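Long-range contacts in putative surface-anchored fimbrial subunit (Corynebacterium diphtheriae, PDB 3HR6), which builds the shaft of surface pili as the major pilin subunit, made of tandem Ig-like modules, and probably contributes to adhesion: residues Lys183-Thr188 / Leu276-Thr281; Thr217-Gln222 / Val234-Ala239. All blocks are in the same frame, centred on the assembly; numbering follows the deposited sequence. Where two conformers were deposited one is given.

Interaction 1: Lys183-Thr188 / Leu276-Thr281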
# COMPACT_ATOMS: atom_id res chain seq x y z
N LYS A 183 7.70 22.86 6.87
CA LYS A 183 7.82 21.58 7.58
C LYS A 183 6.76 20.62 7.10
O LYS A 183 5.72 21.02 6.59
CB LYS A 183 7.67 21.81 9.10
CG LYS A 183 8.70 22.75 9.66
CD LYS A 183 9.98 21.98 9.90
CE LYS A 183 11.13 22.91 10.18
NZ LYS A 183 12.20 22.15 10.88
N PHE A 184 7.05 19.33 7.24
CA PHE A 184 6.07 18.33 6.99
C PHE A 184 4.94 18.51 8.00
O PHE A 184 5.19 18.80 9.16
CB PHE A 184 6.67 16.92 7.11
CG PHE A 184 7.48 16.52 5.92
CD1 PHE A 184 6.86 16.00 4.82
CD2 PHE A 184 8.86 16.65 5.93
CE1 PHE A 184 7.60 15.61 3.71
CE2 PHE A 184 9.60 16.28 4.83
CZ PHE A 184 8.98 15.74 3.73
N GLU A 185 3.70 18.33 7.54
CA GLU A 185 2.53 18.38 8.43
C GLU A 185 2.47 17.12 9.27
O GLU A 185 1.93 17.14 10.38
CB GLU A 185 1.22 18.39 7.65
CG GLU A 185 0.91 19.57 6.79
CD GLU A 185 -0.37 19.28 6.04
OE1 GLU A 185 -1.36 18.83 6.66
OE2 GLU A 185 -0.40 19.45 4.82
N GLY A 186 3.04 16.05 8.74
CA GLY A 186 3.00 14.75 9.39
C GLY A 186 3.52 13.77 8.38
O GLY A 186 3.84 14.15 7.26
N PHE A 187 3.61 12.50 8.75
CA PHE A 187 4.16 11.51 7.84
C PHE A 187 3.70 10.15 8.32
O PHE A 187 4.14 9.68 9.36
CB PHE A 187 5.69 11.61 7.75
CG PHE A 187 6.24 11.20 6.40
CD1 PHE A 187 6.28 12.09 5.36
CD2 PHE A 187 6.70 9.93 6.18
CE1 PHE A 187 6.80 11.74 4.15
CE2 PHE A 187 7.19 9.57 4.92
CZ PHE A 187 7.23 10.47 3.93
N THR A 188 2.74 9.60 7.61
CA THR A 188 2.15 8.34 8.00
C THR A 188 2.37 7.30 6.90
O THR A 188 2.18 7.59 5.73
CB THR A 188 0.65 8.51 8.26
OG1 THR A 188 0.46 9.38 9.38
CG2 THR A 188 -0.03 7.16 8.57
N LEU A 276 1.10 9.06 3.51
CA LEU A 276 0.31 10.29 3.67
C LEU A 276 1.14 11.33 4.38
O LEU A 276 1.66 11.08 5.46
CB LEU A 276 -0.93 10.02 4.51
CG LEU A 276 -1.95 11.14 4.61
CD1 LEU A 276 -2.67 11.28 3.26
CD2 LEU A 276 -2.95 10.81 5.69
N PRO A 277 1.25 12.54 3.81
CA PRO A 277 2.04 13.61 4.43
C PRO A 277 1.22 14.38 5.51
O PRO A 277 1.14 15.60 5.46
CB PRO A 277 2.35 14.52 3.25
CG PRO A 277 1.17 14.38 2.37
CD PRO A 277 0.68 12.94 2.51
N SER A 278 0.62 13.63 6.42
CA SER A 278 -0.30 14.15 7.44
C SER A 278 -0.43 13.09 8.52
O SER A 278 -0.20 11.91 8.24
CB SER A 278 -1.69 14.42 6.82
OG SER A 278 -2.52 15.13 7.75
N ASN A 279 -0.76 13.49 9.75
CA ASN A 279 -0.97 12.58 10.85
C ASN A 279 -2.45 12.69 11.29
O ASN A 279 -2.80 13.48 12.17
CB ASN A 279 -0.04 12.94 12.02
CG ASN A 279 1.40 12.64 11.74
OD1 ASN A 279 1.71 11.95 10.78
ND2 ASN A 279 2.30 13.15 12.57
N PRO A 280 -3.32 11.89 10.66
CA PRO A 280 -4.73 12.02 10.96
C PRO A 280 -5.04 11.69 12.42
O PRO A 280 -4.42 10.79 12.98
CB PRO A 280 -5.41 11.00 10.04
CG PRO A 280 -4.41 10.58 9.09
CD PRO A 280 -3.07 10.98 9.53
N THR A 281 -6.00 12.41 12.98
CA THR A 281 -6.45 12.18 14.35
C THR A 281 -7.34 10.92 14.42
O THR A 281 -7.39 10.28 15.45
CB THR A 281 -7.18 13.39 14.90
OG1 THR A 281 -8.13 13.85 13.94
CG2 THR A 281 -6.22 14.53 15.21
O HOH W 1 -0.59 16.21 10.54
O HOH W 2 3.58 17.81 4.68
O HOH W 3 1.26 18.13 3.33

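Interaction 2: Thr217-Gln222 / Val234-Ala239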
# COMPACT_ATOMS: atom_id res chain seq x y z
N THR A 217 9.96 7.51 20.74
CA THR A 217 8.94 8.46 21.23
C THR A 217 8.28 9.28 20.11
O THR A 217 7.15 9.72 20.24
CB THR A 217 9.48 9.41 22.36
OG1 THR A 217 10.40 10.39 21.83
CG2 THR A 217 10.17 8.60 23.45
N ASP A 218 8.98 9.44 18.99
CA ASP A 218 8.49 10.21 17.86
C ASP A 218 7.75 9.34 16.87
O ASP A 218 7.08 9.86 15.98
CB ASP A 218 9.65 10.88 17.13
CG ASP A 218 10.24 12.06 17.91
OD1 ASP A 218 9.56 12.53 18.85
OD2 ASP A 218 11.34 12.55 17.54
N VAL A 219 7.91 8.03 17.00
CA VAL A 219 7.32 7.08 16.04
C VAL A 219 6.21 6.33 16.76
O VAL A 219 6.44 5.71 17.81
CB VAL A 219 8.36 6.09 15.48
CG1 VAL A 219 7.78 5.31 14.32
CG2 VAL A 219 9.55 6.83 14.99
N SER A 220 4.99 6.45 16.24
CA SER A 220 3.80 5.77 16.76
C SER A 220 3.44 4.61 15.84
O SER A 220 3.04 4.80 14.69
CB SER A 220 2.62 6.75 16.84
OG SER A 220 1.43 6.08 17.27
N VAL A 221 3.59 3.40 16.35
CA VAL A 221 3.28 2.20 15.60
C VAL A 221 1.96 1.70 16.16
O VAL A 221 1.85 1.45 17.34
CB VAL A 221 4.36 1.13 15.78
CG1 VAL A 221 4.03 -0.09 14.94
CG2 VAL A 221 5.74 1.67 15.40
N GLN A 222 0.93 1.60 15.31
CA GLN A 222 -0.40 1.19 15.76
C GLN A 222 -0.97 0.18 14.78
O GLN A 222 -0.63 0.18 13.61
CB GLN A 222 -1.36 2.39 15.82
CG GLN A 222 -0.92 3.58 16.67
CD GLN A 222 -1.81 4.79 16.41
OE1 GLN A 222 -1.77 5.39 15.32
NE2 GLN A 222 -2.63 5.14 17.39
N VAL A 234 2.33 3.57 10.83
CA VAL A 234 3.57 4.14 11.39
C VAL A 234 3.51 5.62 11.14
O VAL A 234 3.38 6.05 10.01
CB VAL A 234 4.80 3.57 10.75
CG1 VAL A 234 6.07 4.34 11.28
CG2 VAL A 234 4.88 2.05 11.00
N GLN A 235 3.65 6.40 12.21
CA GLN A 235 3.46 7.82 12.10
C GLN A 235 4.63 8.49 12.74
O GLN A 235 4.98 8.17 13.88
CB GLN A 235 2.20 8.14 12.87
CG GLN A 235 1.61 9.46 12.62
CD GLN A 235 0.13 9.47 12.95
OE1 GLN A 235 -0.74 9.11 12.11
NE2 GLN A 235 -0.16 9.85 14.15
N LEU A 236 5.19 9.47 12.06
CA LEU A 236 6.27 10.27 12.62
C LEU A 236 5.75 11.59 13.18
O LEU A 236 4.99 12.30 12.54
CB LEU A 236 7.35 10.57 11.58
CG LEU A 236 7.98 9.37 10.90
CD1 LEU A 236 8.92 9.83 9.73
CD2 LEU A 236 8.72 8.54 11.92
N ALA A 237 6.24 11.94 14.35
CA ALA A 237 5.85 13.19 15.00
C ALA A 237 7.04 13.76 15.77
O ALA A 237 8.14 13.25 15.65
CB ALA A 237 4.66 12.95 15.92
N GLY A 238 6.82 14.82 16.54
CA GLY A 238 7.85 15.33 17.44
C GLY A 238 9.11 15.79 16.72
O GLY A 238 9.02 16.29 15.61
N ALA A 239 10.27 15.58 17.35
CA ALA A 239 11.57 16.09 16.82
C ALA A 239 11.80 15.51 15.42
O ALA A 239 12.20 16.22 14.50
CB ALA A 239 12.72 15.70 17.74
O HOH W 4 11.27 13.96 20.02

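Interaction 1: Lys183-Thr188 / Leu276-Thr281
Asn279 turns its carbonyl OD1 onto the backbone of Phe187, taking the amide N-H in a 2.8 Å bond (Phe187 N to Asn279 OD1). The bond is bent, and the donor sits above the carboxamide plane, 37° out of it. Chi1 of -70° puts Asn279 CG beside its own backbone N; Asn279 OD1 is also 3.4 Å from Gly186 CA. Its ND2 is used as well, bonding to Leu236 O, which fixes the flat group at both ends. Thr188 OG1 lies 2.9 Å from Ser278 O, but its single proton could serve Gln235 OE1 instead.

Backbone bonds join Thr188 N to Leu276 O (2.8 Å) and Leu276 N to Thr188 O (2.9 Å), the last rung before the strands part. Beyond it, a water bridges the two backbones, receiving Asn279 N-H and donating to Glu185 O. The Glu185 carboxylate forms a salt bridge with Arg113, in the region of the N-terminal pilin domain. An antiparallel pair, 187-192 with 268-276, thus ends in an inverse gamma turn centred on Pro277, in the Cna-B-like, Ig-type module.

Interaction 2: Thr217-Gln222 / Val234-Ala239
Val219 and Val234 meet because each holds CG1 anti to its own backbone N (chi1 -170° and 174°): the two methyls come together obliquely, Val219 CG1 lying 3.6 Å from Val234 CG1. The same rotamer of Val219 leaves CG2 for the other neighbour, Leu236, whose CD2 is 3.6 Å away; these two side chains run side by side and point the same way. Val219, Val221, Val234 and Leu236 share one face of the sheet. On that face Val234 and Leu236 also touch Val254 and Leu252 of strand 251-259, which belongs to a different sheet, consistent with the Val234 and Leu236 side facing between two sheets of the Ig-like module. Ser220 and Gln235 occupy the other face.

The backbones supply a regular antiparallel ladder. Ser220 and Gln235 form its hydrogen-bonded pair: Ser220 N gives its proton to Gln235 O at 2.9 Å, nearly straight, and the return bond from Gln235 N to Ser220 O is 3.0 Å and more bent. One further bond, from Ala237 N to Asp218 O (2.8 Å), lies at the open end of the hairpin formed by strands 219-226 and 229-236, away from its turn.

Past that bond the contact becomes polar. The Asp218 carboxylate lies beside the amino-terminal part of helix 238-242, with OD1 3.6 Å from Gly238 CA; Gly238, at positive phi, has no CB to stand in its way. OD2 is bonded to Thr240 OG1, while a water donates to OD1 and accepts from Ala239 N. A carboxylate set beside the amino-terminal part of a helix, with a hydroxyl and a water for company, would probably have its negative charge stabilised there.

Interaction 2 is nested in the chain loop that interaction 1 closes, and their centres are about 10 Å apart. Strand 229-236 is common ground: it pairs with 219-226 on one edge and with 187-192 on the other, and 187-192 in turn pairs with 268-276, so one sheet runs through both. Leu236 links the two contacts directly, since its N lies 2.9 Å from Phe187 O, and the same residue's O meets Asn279 ND2 at 2.8 Å. Gln235 adds a packing contact, its CG 3.1 Å from Asn279 OD1. The calcium site, formed by Asp153, Asp155, Gln158, Gly160 and Glu165, lies away from both contacts.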